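Local structure of nucleoside diphosphate kinase (Encephalitozoon cuniculi, 3MPD) at residues R24-F29 with M77-K82. The protein probably transfers the gamma phosphate of ATP to nucleoside diphosphates by a ping-pong mechanism, using a phosphorylated enzyme intermediate and magnesium. Numbering follows the deposited sequence.
Sequences RIIQRF and MVWVGK
Phe-29 sets its CB squarely on the six-membered ring of Trp-79, 3.5 Å from that ring's centroid and only 2° off the normal, a textbook CH-pi contact. The phenyl ring beyond it, with CG anti to its own carbonyl carbon (chi1 -72°), is carried past the benzo ring toward the pyrrole half of the indole. Its centroid lies 4.9 Å from that of the five-membered ring, and the two planes are tilted by 34°. Ile-26, one turn back, takes the rim instead of the face: its CG2 meets the indole edge near the ring plane, 4.0 Å from Trp-79 CZ2. These residues join helix 22-32 to strand 74-80, a central strand of the four-stranded antiparallel sheet in the NDP kinase ferredoxin-like fold, where the helix packs on one face of the sheet. The other branch of Ile-26 leans to the strand residue two before the tryptophan, CG1 lying 4.2 Å from Met-77 SD. Met-77 SD also accepts a weak hydrogen bond from Trp-79 NE1 (3.6 Å), giving the buried indole N-H a partner. Ile-10 of strand 7-12 touches both Phe-29 and Trp-79, while Ile-26 also packs on Ile-26 of the second subunit.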
ATOM      1  N   ARG A  24       1.439   9.435  -4.498  1.00 15.69           N
ATOM      2  CA  ARG A  24       1.488  10.822  -4.028  1.00 16.04           C
ATOM      3  C   ARG A  24       0.918  10.980  -2.616  1.00 16.15           C
ATOM      4  O   ARG A  24       1.374  11.798  -1.826  1.00 16.39           O
ATOM      5  CB  ARG A  24       0.758  11.755  -5.025  1.00 16.28           C
ATOM      6  CG  ARG A  24       1.711  12.158  -6.192  1.00 18.28           C
ATOM      7  CD  ARG A  24       0.976  12.809  -7.371  1.00 21.04           C
ATOM      8  NE  ARG A  24       0.199  11.852  -8.172  1.00 22.76           N
ATOM      9  CZ  ARG A  24      -0.484  12.179  -9.288  1.00 26.59           C
ATOM     10  NH1 ARG A  24      -0.486  13.445  -9.736  1.00 25.95           N
ATOM     11  NH2 ARG A  24      -1.160  11.251  -9.969  1.00 23.23           N
ATOM     12  N   ILE A  25      -0.126  10.232  -2.329  1.00 15.97           N
ATOM     13  CA  ILE A  25      -0.737  10.239  -0.997  1.00 16.03           C
ATOM     14  C   ILE A  25       0.199   9.531   0.026  1.00 16.18           C
ATOM     15  O   ILE A  25       0.468  10.048   1.094  1.00 17.51           O
ATOM     16  CB  ILE A  25      -2.109   9.548  -1.067  1.00 15.67           C
ATOM     17  CG1 ILE A  25      -3.146  10.483  -1.742  1.00 17.04           C
ATOM     18  CG2 ILE A  25      -2.567   9.090   0.329  1.00 16.14           C
ATOM     19  CD1 ILE A  25      -4.390   9.715  -2.271  1.00 18.82           C
ATOM     20  N   ILE A  26       0.690   8.359  -0.304  1.00 14.88           N
ATOM     21  CA  ILE A  26       1.548   7.632   0.628  1.00 16.17           C
ATOM     22  C   ILE A  26       2.832   8.424   0.924  1.00 16.43           C
ATOM     23  O   ILE A  26       3.334   8.406   2.056  1.00 17.79           O
ATOM     24  CB  ILE A  26       1.849   6.218   0.083  1.00 15.80           C
ATOM     25  CG1 ILE A  26       0.541   5.368   0.137  1.00 17.15           C
ATOM     26  CG2 ILE A  26       3.011   5.555   0.891  1.00 16.83           C
ATOM     27  CD1 ILE A  26       0.728   3.930  -0.407  1.00 17.97           C
ATOM     28  N   GLN A  27       3.375   9.099  -0.087  1.00 15.82           N
ATOM     29  CA  GLN A  27       4.554   9.954   0.124  1.00 16.63           C
ATOM     30  C   GLN A  27       4.362  10.938   1.285  1.00 16.78           C
ATOM     31  O   GLN A  27       5.308  11.152   2.061  1.00 17.28           O
ATOM     32  CB  GLN A  27       4.909  10.745  -1.155  1.00 16.27           C
ATOM     33  CG  GLN A  27       6.180  11.609  -1.060  1.00 19.12           C
ATOM     34  CD  GLN A  27       6.410  12.490  -2.356  1.00 25.88           C
ATOM     35  OE1 GLN A  27       5.946  12.169  -3.439  1.00 29.35           O
ATOM     36  NE2 GLN A  27       7.102  13.580  -2.203  1.00 27.55           N
ATOM     37  N   ARG A  28       3.175  11.552   1.393  1.00 16.51           N
ATOM     38  CA  ARG A  28       2.958  12.575   2.442  1.00 17.10           C
ATOM     39  C   ARG A  28       3.139  11.955   3.833  1.00 16.37           C
ATOM     40  O   ARG A  28       3.740  12.565   4.714  1.00 16.10           O
ATOM     41  CB  ARG A  28       1.583  13.247   2.375  1.00 16.27           C
ATOM     42  CG  ARG A  28       1.120  13.721   0.981  1.00 20.76           C
ATOM     43  CD  ARG A  28       1.995  14.851   0.504  1.00 21.75           C
ATOM     44  NE  ARG A  28       1.531  15.427  -0.773  1.00 25.21           N
ATOM     45  CZ  ARG A  28       0.712  16.470  -0.921  1.00 21.72           C
ATOM     46  NH1 ARG A  28       0.174  17.075   0.126  1.00 18.18           N
ATOM     47  NH2 ARG A  28       0.460  16.928  -2.143  1.00 20.16           N
ATOM     48  N   PHE A  29       2.599  10.752   4.015  1.00 16.58           N
ATOM     49  CA  PHE A  29       2.652  10.069   5.306  1.00 16.49           C
ATOM     50  C   PHE A  29       4.040   9.515   5.620  1.00 17.36           C
ATOM     51  O   PHE A  29       4.527   9.580   6.773  1.00 18.26           O
ATOM     52  CB  PHE A  29       1.596   8.955   5.356  1.00 16.91           C
ATOM     53  CG  PHE A  29       0.211   9.490   5.471  1.00 18.66           C
ATOM     54  CD1 PHE A  29      -0.395   9.578   6.715  1.00 18.57           C
ATOM     55  CD2 PHE A  29      -0.482   9.948   4.344  1.00 19.98           C
ATOM     56  CE1 PHE A  29      -1.669  10.120   6.837  1.00 20.21           C
ATOM     57  CE2 PHE A  29      -1.785  10.504   4.480  1.00 19.17           C
ATOM     58  CZ  PHE A  29      -2.347  10.586   5.730  1.00 18.33           C
ATOM     59  N   MET A  77      -5.542   1.635   5.213  1.00 23.66           N
ATOM     60  CA  MET A  77      -4.223   1.560   5.864  1.00 23.94           C
ATOM     61  C   MET A  77      -4.276   1.931   7.324  1.00 23.80           C
ATOM     62  O   MET A  77      -5.134   2.710   7.749  1.00 24.02           O
ATOM     63  CB  MET A  77      -3.229   2.564   5.193  1.00 21.81           C
ATOM     64  CG  MET A  77      -2.853   2.192   3.778  1.00 21.92           C
ATOM     65  SD  MET A  77      -2.061   3.506   2.800  1.00 22.98           S
ATOM     66  CE  MET A  77      -3.433   4.563   2.412  1.00 19.35           C
ATOM     67  N   VAL A  78      -3.292   1.437   8.061  1.00 24.59           N
ATOM     68  CA  VAL A  78      -3.027   1.913   9.403  1.00 25.55           C
ATOM     69  C   VAL A  78      -1.626   2.510   9.426  1.00 24.67           C
ATOM     70  O   VAL A  78      -0.668   1.897   8.958  1.00 24.69           O
ATOM     71  CB  VAL A  78      -3.133   0.781  10.462  1.00 27.31           C
ATOM     72  CG1 VAL A  78      -2.924   1.336  11.894  1.00 28.07           C
ATOM     73  CG2 VAL A  78      -4.477   0.067  10.348  1.00 27.10           C
ATOM     74  N   TRP A  79      -1.529   3.721   9.963  1.00 24.34           N
ATOM     75  CA  TRP A  79      -0.261   4.418  10.103  1.00 23.08           C
ATOM     76  C   TRP A  79      -0.046   4.701  11.585  1.00 24.45           C
ATOM     77  O   TRP A  79      -0.969   5.132  12.275  1.00 23.71           O
ATOM     78  CB  TRP A  79      -0.272   5.726   9.290  1.00 20.84           C
ATOM     79  CG  TRP A  79      -0.163   5.522   7.813  1.00 20.22           C
ATOM     80  CD1 TRP A  79      -1.195   5.262   6.934  1.00 20.08           C
ATOM     81  CD2 TRP A  79       1.044   5.547   7.014  1.00 18.71           C
ATOM     82  NE1 TRP A  79      -0.698   5.150   5.641  1.00 19.34           N
ATOM     83  CE2 TRP A  79       0.660   5.324   5.662  1.00 18.25           C
ATOM     84  CE3 TRP A  79       2.398   5.736   7.309  1.00 15.95           C
ATOM     85  CZ2 TRP A  79       1.585   5.276   4.616  1.00 17.34           C
ATOM     86  CZ3 TRP A  79       3.316   5.699   6.271  1.00 19.36           C
ATOM     87  CH2 TRP A  79       2.904   5.456   4.933  1.00 16.60           C
ATOM     88  N   VAL A  80       1.171   4.437  12.068  1.00 25.36           N
ATOM     89  CA  VAL A  80       1.479   4.523  13.501  1.00 26.96           C
ATOM     90  C   VAL A  80       2.588   5.538  13.740  1.00 26.35           C
ATOM     91  O   VAL A  80       3.507   5.676  12.915  1.00 25.11           O
ATOM     92  CB  VAL A  80       1.938   3.136  14.028  1.00 28.64           C
ATOM     93  CG1 VAL A  80       2.400   3.192  15.500  1.00 30.70           C
ATOM     94  CG2 VAL A  80       0.809   2.124  13.872  1.00 31.38           C
ATOM     95  N   GLY A  81       2.509   6.230  14.872  1.00 27.07           N
ATOM     96  CA  GLY A  81       3.566   7.132  15.320  1.00 27.32           C
ATOM     97  C   GLY A  81       3.021   8.142  16.301  1.00 28.80           C
ATOM     98  O   GLY A  81       1.795   8.227  16.470  1.00 28.39           O
ATOM     99  N   LYS A  82       3.923   8.887  16.962  1.00 30.31           N
ATOM    100  CA  LYS A  82       3.545   9.946  17.922  1.00 32.30           C
ATOM    101  C   LYS A  82       2.576  10.931  17.282  1.00 31.42           C
ATOM    102  O   LYS A  82       2.815  11.389  16.184  1.00 30.68           O
ATOM    103  CB  LYS A  82       4.772  10.692  18.458  1.00 32.75           C
ATOM    104  CG  LYS A  82       5.525   9.896  19.552  1.00 37.48           C
ATOM    105  CD  LYS A  82       6.814  10.570  20.015  1.00 39.91           C
ATOM    106  CE  LYS A  82       7.607   9.663  20.976  1.00 43.50           C
ATOM    107  NZ  LYS A  82       8.903  10.258  21.413  1.00 41.36           N
TER